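Local atomic coordinates of intracellular exo-alpha-(1->5)-L-arabinofuranosidase (Bifidobacterium longum, PDB entry 2Y2W), a protein that hydrolyses terminal non-reducing alpha-(1->5)-L-arabinofuranosyl bonds in branched and debranched arabinans and also acts on wheat arabinoxylan, helping to degrade plant cell walls. Residues 340-348 / 378-388; 425-433 / 527-537. All coordinates share one frame; numbering follows the deposited sequence.

Contact 1 (340-348 / 378-388)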
loop_
_atom_site.group_PDB
_atom_site.type_symbol
_atom_site.label_atom_id
_atom_site.label_comp_id
_atom_site.label_asym_id
_atom_site.label_seq_id
_atom_site.Cartn_x
_atom_site.Cartn_y
_atom_site.Cartn_z
ATOM N N GLU D 340 -1.970 10.297 25.006
ATOM C CA GLU D 340 -1.086 11.460 24.984
ATOM C C GLU D 340 -1.794 12.676 25.578
ATOM O O GLU D 340 -2.637 13.294 24.930
ATOM C CB GLU D 340 -0.577 11.753 23.567
ATOM C CG GLU D 340 0.620 10.905 23.149
ATOM C CD GLU D 340 1.256 11.352 21.844
ATOM O OE1 GLU D 340 1.345 12.575 21.596
ATOM O OE2 GLU D 340 1.682 10.471 21.065
ATOM N N TRP D 341 -1.461 12.995 26.826
ATOM C CA TRP D 341 -2.012 14.170 27.496
ATOM C C TRP D 341 -0.948 14.890 28.318
ATOM O O TRP D 341 0.099 14.320 28.622
ATOM C CB TRP D 341 -3.225 13.800 28.364
ATOM C CG TRP D 341 -2.896 13.033 29.617
ATOM C CD1 TRP D 341 -2.801 11.677 29.747
ATOM C CD2 TRP D 341 -2.627 13.579 30.917
ATOM N NE1 TRP D 341 -2.487 11.344 31.042
ATOM C CE2 TRP D 341 -2.373 12.492 31.782
ATOM C CE3 TRP D 341 -2.575 14.882 31.433
ATOM C CZ2 TRP D 341 -2.073 12.665 33.137
ATOM C CZ3 TRP D 341 -2.273 15.055 32.781
ATOM C CH2 TRP D 341 -2.027 13.949 33.617
ATOM N N GLY D 342 -1.219 16.148 28.660
ATOM C CA GLY D 342 -0.329 16.926 29.517
ATOM C C GLY D 342 -0.076 18.341 29.036
ATOM O O GLY D 342 -0.645 18.780 28.034
ATOM N N VAL D 343 0.786 19.051 29.760
ATOM C CA VAL D 343 1.155 20.417 29.417
ATOM C C VAL D 343 2.372 20.422 28.497
ATOM O O VAL D 343 3.409 19.850 28.833
ATOM C CB VAL D 343 1.430 21.270 30.687
ATOM C CG1 VAL D 343 2.008 22.631 30.320
ATOM C CG2 VAL D 343 0.157 21.444 31.504
ATOM N N TRP D 344 2.230 21.060 27.334
ATOM C CA TRP D 344 3.333 21.217 26.381
ATOM C C TRP D 344 3.277 22.556 25.647
ATOM O O TRP D 344 2.317 22.846 24.929
ATOM C CB TRP D 344 3.366 20.046 25.386
ATOM C CG TRP D 344 4.326 20.208 24.221
ATOM C CD1 TRP D 344 5.540 20.840 24.230
ATOM C CD2 TRP D 344 4.156 19.697 22.891
ATOM N NE1 TRP D 344 6.125 20.770 22.989
ATOM C CE2 TRP D 344 5.299 20.070 22.149
ATOM C CE3 TRP D 344 3.148 18.960 22.256
ATOM C CZ2 TRP D 344 5.460 19.736 20.799
ATOM C CZ3 TRP D 344 3.310 18.626 20.911
ATOM C CH2 TRP D 344 4.457 19.016 20.200
ATOM N N TYR D 345 4.321 23.360 25.839
ATOM C CA TYR D 345 4.483 24.630 25.134
ATOM C C TYR D 345 4.965 24.369 23.707
ATOM O O TYR D 345 6.168 24.352 23.432
ATOM C CB TYR D 345 5.440 25.554 25.900
ATOM C CG TYR D 345 4.841 26.121 27.169
ATOM C CD1 TYR D 345 4.959 25.445 28.385
ATOM C CD2 TYR D 345 4.149 27.330 27.152
ATOM C CE1 TYR D 345 4.399 25.962 29.556
ATOM C CE2 TYR D 345 3.584 27.854 28.313
ATOM C CZ TYR D 345 3.712 27.168 29.509
ATOM O OH TYR D 345 3.153 27.691 30.653
ATOM N N SER D 346 4.004 24.166 22.808
ATOM C CA SER D 346 4.273 23.710 21.444
ATOM C C SER D 346 4.699 24.813 20.474
ATOM O O SER D 346 5.054 24.531 19.327
ATOM C CB SER D 346 3.064 22.946 20.891
ATOM O OG SER D 346 1.868 23.688 21.052
ATOM N N ASP D 347 4.674 26.062 20.937
ATOM C CA ASP D 347 5.113 27.200 20.126
ATOM C C ASP D 347 6.617 27.186 19.836
ATOM O O ASP D 347 7.055 27.672 18.789
ATOM C CB ASP D 347 4.687 28.530 20.760
ATOM C CG ASP D 347 5.094 28.655 22.220
ATOM O OD1 ASP D 347 5.279 27.624 22.898
ATOM O OD2 ASP D 347 5.213 29.804 22.695
ATOM N N LYS D 348 7.391 26.620 20.761
ATOM C CA LYS D 348 8.837 26.449 20.591
ATOM C C LYS D 348 9.159 25.485 19.445
ATOM O O LYS D 348 10.098 25.711 18.679
ATOM C CB LYS D 348 9.486 25.956 21.895
ATOM C CG LYS D 348 9.736 27.030 22.967
ATOM C CD LYS D 348 8.449 27.498 23.646
ATOM C CE LYS D 348 8.727 28.318 24.898
ATOM N NZ LYS D 348 8.873 27.463 26.111
ATOM N N ASP D 378 10.604 21.270 28.499
ATOM C CA ASP D 378 9.865 22.330 29.175
ATOM C C ASP D 378 10.097 22.306 30.679
ATOM O O ASP D 378 10.063 21.244 31.306
ATOM C CB ASP D 378 8.366 22.225 28.868
ATOM C CG ASP D 378 8.024 22.655 27.448
ATOM O OD1 ASP D 378 8.857 23.318 26.790
ATOM O OD2 ASP D 378 6.905 22.333 26.990
ATOM N N ILE D 379 10.345 23.486 31.241
ATOM C CA ILE D 379 10.578 23.640 32.673
ATOM C C ILE D 379 9.278 24.140 33.300
ATOM O O ILE D 379 8.853 25.271 33.056
ATOM C CB ILE D 379 11.760 24.610 32.968
ATOM C CG1 ILE D 379 12.893 24.445 31.941
ATOM C CG2 ILE D 379 12.295 24.400 34.373
ATOM C CD1 ILE D 379 13.716 23.157 32.077
ATOM N N TYR D 380 8.648 23.280 34.098
ATOM C CA TYR D 380 7.263 23.484 34.521
ATOM C C TYR D 380 7.081 24.458 35.676
ATOM O O TYR D 380 7.776 24.385 36.689
ATOM C CB TYR D 380 6.595 22.149 34.854
ATOM C CG TYR D 380 6.280 21.293 33.646
ATOM C CD1 TYR D 380 5.380 21.731 32.673
ATOM C CD2 TYR D 380 6.866 20.042 33.485
ATOM C CE1 TYR D 380 5.084 20.949 31.566
ATOM C CE2 TYR D 380 6.573 19.250 32.381
ATOM C CZ TYR D 380 5.683 19.712 31.427
ATOM O OH TYR D 380 5.387 18.933 30.336
ATOM N N THR D 381 6.115 25.355 35.507
ATOM C CA THR D 381 5.772 26.356 36.510
ATOM C C THR D 381 4.728 25.807 37.475
ATOM O O THR D 381 4.089 24.789 37.195
ATOM C CB THR D 381 5.209 27.632 35.853
ATOM O OG1 THR D 381 4.032 27.304 35.102
ATOM C CG2 THR D 381 6.240 28.268 34.928
ATOM N N ALA D 382 4.555 26.493 38.605
ATOM C CA ALA D 382 3.548 26.128 39.599
ATOM C C ALA D 382 2.155 26.030 38.984
ATOM O O ALA D 382 1.350 25.197 39.395
ATOM C CB ALA D 382 3.553 27.127 40.746
ATOM N N ALA D 383 1.886 26.880 37.994
ATOM C CA ALA D 383 0.603 26.890 37.293
ATOM C C ALA D 383 0.423 25.661 36.402
ATOM O O ALA D 383 -0.666 25.090 36.347
ATOM C CB ALA D 383 0.450 28.168 36.483
ATOM N N ASP D 384 1.495 25.261 35.716
ATOM C CA ASP D 384 1.479 24.081 34.845
ATOM C C ASP D 384 1.080 22.820 35.612
ATOM O O ASP D 384 0.344 21.976 35.097
ATOM C CB ASP D 384 2.842 23.879 34.175
ATOM C CG ASP D 384 3.190 24.988 33.190
ATOM O OD1 ASP D 384 2.269 25.585 32.594
ATOM O OD2 ASP D 384 4.397 25.261 33.006
ATOM N N ALA D 385 1.566 22.713 36.847
ATOM C CA ALA D 385 1.255 21.588 37.723
ATOM C C ALA D 385 -0.212 21.573 38.145
ATOM O O ALA D 385 -0.833 20.510 38.190
ATOM C CB ALA D 385 2.155 21.606 38.939
ATOM N N VAL D 386 -0.760 22.751 38.447
ATOM C CA VAL D 386 -2.156 22.872 38.883
ATOM C C VAL D 386 -3.122 22.485 37.757
ATOM O O VAL D 386 -4.174 21.890 38.008
ATOM C CB VAL D 386 -2.474 24.298 39.440
ATOM C CG1 VAL D 386 -3.945 24.431 39.833
ATOM C CG2 VAL D 386 -1.589 24.616 40.639
ATOM N N VAL D 387 -2.749 22.811 36.521
ATOM C CA VAL D 387 -3.538 22.436 35.347
ATOM C C VAL D 387 -3.563 20.915 35.163
ATOM O O VAL D 387 -4.619 20.340 34.893
ATOM C CB VAL D 387 -3.038 23.154 34.057
ATOM C CG1 VAL D 387 -3.801 22.674 32.821
ATOM C CG2 VAL D 387 -3.186 24.657 34.203
ATOM N N GLU D 388 -2.408 20.271 35.328
ATOM C CA GLU D 388 -2.317 18.810 35.230
ATOM C C GLU D 388 -3.087 18.106 36.346
ATOM O O GLU D 388 -3.687 17.052 36.121
ATOM C CB GLU D 388 -0.861 18.342 35.193
ATOM C CG GLU D 388 -0.196 18.539 33.836
ATOM C CD GLU D 388 1.119 17.789 33.686
ATOM O OE1 GLU D 388 1.346 16.792 34.412
ATOM O OE2 GLU D 388 1.932 18.200 32.830
#
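Four hydrogen bonds tie Val-343 and Tyr-345 to the first turns of helix 382-397 and the chain leading into it. Tyr-380 OH gives the shortest, 2.6 Å to Val-343 O, meeting the carbonyl almost head-on at a C=O...O angle of 161°. Next along, Tyr-345 N donates to Asp-378 OD2 at 3.0 Å, on the syn side but 29° out of the carboxylate plane. The same OD2 lies in the plane of the Trp-344 indole, 3.4 Å from Trp-344 CD1 at the ring edge. Tyr-345 OH donates to Asp-384 OD1 at 3.0 Å, on the syn lone pair of that oxygen, the side chains arriving from opposite directions. Asp-384 also works within its own segment: its OD2 takes Thr-381 N at 3.0 Å, and Thr-381 OG1 weakly accepts from Asp-384 N, a capping box that starts the helix. An asparagine here would probably weaken this arrangement, since an NH2 in place of one oxygen would leave either the Tyr-345 hydroxyl or Thr-381 N without its acceptor. The fourth bond, Val-343 N to Glu-388 OE2, is weak at 3.4 Å; that carboxylate has its stronger partner in Arg-407.

The apolar share falls to Val-343. With CG1 anti to the backbone N (chi1 172°), its two methyls part: CG1 turns to Tyr-380 CE1, 3.7 Å away, and CG2, beside the backbone N, to Glu-388 CG at 3.7 Å.

Segment 340-348 leaves the C-terminal end of barrel strand 335-341, carrying Glu-340, the probable nucleophile, and Trp-344, probably important for substrate recognition. Phe-303 of helix 297-304 packs on Val-343, Asp-384 and Val-387. The contact thus sets the loop after strand 335-341 against the start of helix 382-397, which precedes strand 402-408, and Trp-341 touches that strand too.

Contact 2 (425-433 / 527-537)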
loop_
_atom_site.group_PDB
_atom_site.type_symbol
_atom_site.label_atom_id
_atom_site.label_comp_id
_atom_site.label_asym_id
_atom_site.label_seq_id
_atom_site.Cartn_x
_atom_site.Cartn_y
_atom_site.Cartn_z
ATOM N N ALA D 425 18.810 13.190 39.008
ATOM C CA ALA D 425 17.462 13.237 38.468
ATOM C C ALA D 425 16.573 13.895 39.513
ATOM O O ALA D 425 16.715 13.633 40.711
ATOM C CB ALA D 425 16.969 11.847 38.140
ATOM N N TRP D 426 15.668 14.758 39.063
ATOM C CA TRP D 426 14.834 15.530 39.981
ATOM C C TRP D 426 13.378 15.623 39.530
ATOM O O TRP D 426 13.059 15.382 38.360
ATOM C CB TRP D 426 15.427 16.926 40.216
ATOM C CG TRP D 426 15.718 17.712 38.962
ATOM C CD1 TRP D 426 16.865 17.673 38.221
ATOM C CD2 TRP D 426 14.861 18.665 38.320
ATOM N NE1 TRP D 426 16.770 18.532 37.153
ATOM C CE2 TRP D 426 15.552 19.156 37.192
ATOM C CE3 TRP D 426 13.575 19.150 38.588
ATOM C CZ2 TRP D 426 15.002 20.110 36.330
ATOM C CZ3 TRP D 426 13.026 20.098 37.729
ATOM C CH2 TRP D 426 13.741 20.565 36.612
ATOM N N ARG D 427 12.506 15.969 40.474
ATOM C CA ARG D 427 11.070 16.050 40.237
ATOM C C ARG D 427 10.677 17.451 39.798
ATOM O O ARG D 427 11.083 18.439 40.412
ATOM C CB ARG D 427 10.296 15.691 41.508
ATOM C CG ARG D 427 10.656 14.351 42.124
ATOM C CD ARG D 427 10.303 14.329 43.605
ATOM N NE ARG D 427 10.792 13.123 44.270
ATOM C CZ ARG D 427 12.027 12.965 44.745
ATOM N NH1 ARG D 427 12.926 13.936 44.632
ATOM N NH2 ARG D 427 12.364 11.826 45.333
ATOM N N GLN D 428 9.887 17.529 38.732
ATOM C CA GLN D 428 9.298 18.790 38.305
ATOM C C GLN D 428 8.044 19.034 39.127
ATOM O O GLN D 428 7.619 18.162 39.883
ATOM C CB GLN D 428 8.964 18.767 36.812
ATOM C CG GLN D 428 10.182 18.707 35.915
ATOM C CD GLN D 428 10.098 19.673 34.752
ATOM O OE1 GLN D 428 9.968 20.881 34.946
ATOM N NE2 GLN D 428 10.186 19.148 33.538
ATOM N N THR D 429 7.452 20.213 38.977
ATOM C CA THR D 429 6.244 20.567 39.719
ATOM C C THR D 429 5.075 19.644 39.376
ATOM O O THR D 429 4.223 19.382 40.224
ATOM C CB THR D 429 5.832 22.037 39.484
ATOM O OG1 THR D 429 5.488 22.231 38.106
ATOM C CG2 THR D 429 6.969 22.981 39.857
ATOM N N THR D 430 5.054 19.149 38.138
ATOM C CA THR D 430 3.990 18.268 37.647
ATOM C C THR D 430 4.099 16.838 38.176
ATOM O O THR D 430 3.171 16.042 38.018
ATOM C CB THR D 430 3.965 18.216 36.104
ATOM O OG1 THR D 430 5.262 17.850 35.619
ATOM C CG2 THR D 430 3.571 19.564 35.521
ATOM N N PHE D 431 5.236 16.520 38.791
ATOM C CA PHE D 431 5.481 15.214 39.413
ATOM C C PHE D 431 4.529 14.936 40.575
ATOM O O PHE D 431 3.977 13.840 40.690
ATOM C CB PHE D 431 6.932 15.148 39.906
ATOM C CG PHE D 431 7.348 13.802 40.428
ATOM C CD1 PHE D 431 7.070 13.429 41.740
ATOM C CD2 PHE D 431 8.043 12.915 39.613
ATOM C CE1 PHE D 431 7.462 12.186 42.227
ATOM C CE2 PHE D 431 8.443 11.667 40.090
ATOM C CZ PHE D 431 8.151 11.303 41.399
ATOM N N TYR D 432 4.342 15.942 41.424
ATOM C CA TYR D 432 3.654 15.785 42.706
ATOM C C TYR D 432 2.136 15.538 42.636
ATOM O O TYR D 432 1.619 14.749 43.426
ATOM C CB TYR D 432 3.987 16.961 43.636
ATOM C CG TYR D 432 5.474 17.143 43.878
ATOM C CD1 TYR D 432 6.154 16.351 44.805
ATOM C CD2 TYR D 432 6.204 18.105 43.176
ATOM C CE1 TYR D 432 7.522 16.513 45.031
ATOM C CE2 TYR D 432 7.574 18.273 43.393
ATOM C CZ TYR D 432 8.225 17.475 44.322
ATOM O OH TYR D 432 9.577 17.636 44.548
ATOM N N PRO D 433 1.416 16.205 41.705
ATOM C CA PRO D 433 -0.010 15.885 41.581
ATOM C C PRO D 433 -0.265 14.496 41.001
ATOM O O PRO D 433 -1.282 13.874 41.325
ATOM C CB PRO D 433 -0.538 16.961 40.622
ATOM C CG PRO D 433 0.466 18.040 40.657
ATOM C CD PRO D 433 1.777 17.358 40.864
ATOM N N ASN D 527 10.819 24.676 39.422
ATOM C CA ASN D 527 11.930 23.823 39.836
ATOM C C ASN D 527 12.965 23.723 38.722
ATOM O O ASN D 527 12.623 23.427 37.577
ATOM C CB ASN D 527 11.430 22.424 40.212
ATOM C CG ASN D 527 10.674 22.403 41.528
ATOM O OD1 ASN D 527 10.967 23.174 42.442
ATOM N ND2 ASN D 527 9.704 21.502 41.635
ATOM N N THR D 528 14.224 23.984 39.058
ATOM C CA THR D 528 15.313 23.962 38.079
ATOM C C THR D 528 16.408 22.984 38.498
ATOM O O THR D 528 16.426 22.522 39.635
ATOM C CB THR D 528 15.927 25.367 37.874
ATOM O OG1 THR D 528 16.391 25.879 39.130
ATOM C CG2 THR D 528 14.902 26.329 37.278
ATOM N N ALA D 529 17.318 22.674 37.577
ATOM C CA ALA D 529 18.440 21.777 37.862
ATOM C C ALA D 529 19.294 22.277 39.027
ATOM O O ALA D 529 19.902 21.483 39.748
ATOM C CB ALA D 529 19.299 21.590 36.621
ATOM N N GLU D 530 19.323 23.596 39.206
ATOM C CA GLU D 530 20.103 24.231 40.263
ATOM C C GLU D 530 19.383 24.154 41.614
ATOM O O GLU D 530 19.967 23.718 42.608
ATOM C CB GLU D 530 20.433 25.685 39.893
ATOM C CG GLU D 530 20.937 25.893 38.452
ATOM C CD GLU D 530 22.396 25.489 38.239
ATOM O OE1 GLU D 530 22.764 24.332 38.544
ATOM O OE2 GLU D 530 23.180 26.336 37.755
ATOM N N ALA D 531 18.120 24.578 41.639
ATOM C CA ALA D 531 17.280 24.482 42.835
ATOM C C ALA D 531 16.052 23.608 42.548
ATOM O O ALA D 531 14.989 24.123 42.190
ATOM C CB ALA D 531 16.868 25.870 43.318
ATOM N N PRO D 532 16.198 22.280 42.705
ATOM C CA PRO D 532 15.183 21.321 42.258
ATOM C C PRO D 532 13.968 21.166 43.173
ATOM O O PRO D 532 12.966 20.578 42.760
ATOM C CB PRO D 532 15.962 20.007 42.186
ATOM C CG PRO D 532 17.019 20.143 43.219
ATOM C CD PRO D 532 17.365 21.605 43.307
ATOM N N GLU D 533 14.049 21.681 44.397
ATOM C CA GLU D 533 12.971 21.495 45.369
ATOM C C GLU D 533 12.366 22.814 45.866
ATOM O O GLU D 533 11.839 22.883 46.981
ATOM C CB GLU D 533 13.442 20.620 46.542
ATOM C CG GLU D 533 13.893 19.218 46.132
ATOM C CD GLU D 533 13.699 18.180 47.225
ATOM O OE1 GLU D 533 14.151 18.413 48.370
ATOM O OE2 GLU D 533 13.090 17.127 46.933
ATOM N N ALA D 534 12.428 23.843 45.023
ATOM C CA ALA D 534 11.879 25.163 45.346
ATOM C C ALA D 534 10.350 25.171 45.394
ATOM O O ALA D 534 9.755 25.892 46.196
ATOM C CB ALA D 534 12.387 26.207 44.361
ATOM N N VAL D 535 9.725 24.377 44.527
ATOM C CA VAL D 535 8.270 24.221 44.521
ATOM C C VAL D 535 7.900 22.788 44.912
ATOM O O VAL D 535 7.822 21.892 44.065
ATOM C CB VAL D 535 7.640 24.595 43.152
ATOM C CG1 VAL D 535 6.114 24.514 43.217
ATOM C CG2 VAL D 535 8.076 25.986 42.713
ATOM N N THR D 536 7.694 22.583 46.207
ATOM C CA THR D 536 7.294 21.285 46.741
ATOM C C THR D 536 5.962 21.428 47.478
ATOM O O THR D 536 5.639 22.521 47.951
ATOM C CB THR D 536 8.369 20.701 47.691
ATOM O OG1 THR D 536 8.728 21.678 48.676
ATOM C CG2 THR D 536 9.612 20.287 46.912
ATOM N N PRO D 537 5.173 20.337 47.561
ATOM C CA PRO D 537 3.907 20.385 48.296
ATOM C C PRO D 537 4.116 20.715 49.766
ATOM O O PRO D 537 4.976 20.122 50.422
ATOM C CB PRO D 537 3.357 18.964 48.147
ATOM C CG PRO D 537 3.985 18.445 46.918
ATOM C CD PRO D 537 5.358 19.039 46.887
#
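Trp-426 and Tyr-432 carry most of this contact, each lying against the loop 527-537. The indole has the Thr-528 carbonyl and Ala-529 N over one face, and its far rim passes Asn-527 O, 3.2 Å from Trp-426 CH2. At the near end, Trp-426 CB packs on Pro-532 CB at 3.7 Å. Tyr-432 CG stands anti to the carbonyl carbon, beside the backbone N (chi1 -57°), which turns a ring face to Pro-537 for a CH-pi contact, CD standing 3.6 Å from the ring centroid and 17° off the normal. Between the two aromatics, Thr-429 CG2 touches both Asn-527 ND2 (3.6 Å) and Val-535 CB.

Behind this layer, Asn-527 holds the loop in shape: its OD1 accepts from Val-535 N at 2.7 Å and its ND2 donates to Val-535 O at 3.1 Å. The two bonds fix the rotation of the amide and probably help to hold Val-535 against Thr-429. Outside the contact, Trp-426 NE1 bonds weakly to Glu-420, and Leu-518 of strand 512-518 packs against Tyr-432 and Val-535.

No hydrogen bond crosses between the segments. The long salt bridge from Arg-427 NH1 to Glu-533 OE2, 3.9 Å, acts by charge alone, and Glu-102 is the stronger partner of Arg-427; adhesion therefore rests mainly on shape and apolar contact.

Contact 1 is the more deeply buried, on the catalytic barrel and beside the probable nucleophile; contact 2 lies farther out and is only partly buried, joining a strand and helix that follow the barrel to a loop of the C-terminal beta domain. Their chemistry follows suit: the inner one is held by hydrogen bonds from tyrosine hydroxyls and backbone N-H groups to carboxylates and a carbonyl, the outer one by rings and prolines. They share no helix or strand but touch directly. Tyr-380 N of contact 1 probably bonds to Gln-428 OE1 of contact 2 at 2.9 Å, Thr-381 O probably accepts from Thr-429 OG1, and Ile-379 packs on Asn-527. Segment 378-388 thus lies between the active-site loop and the outer layer.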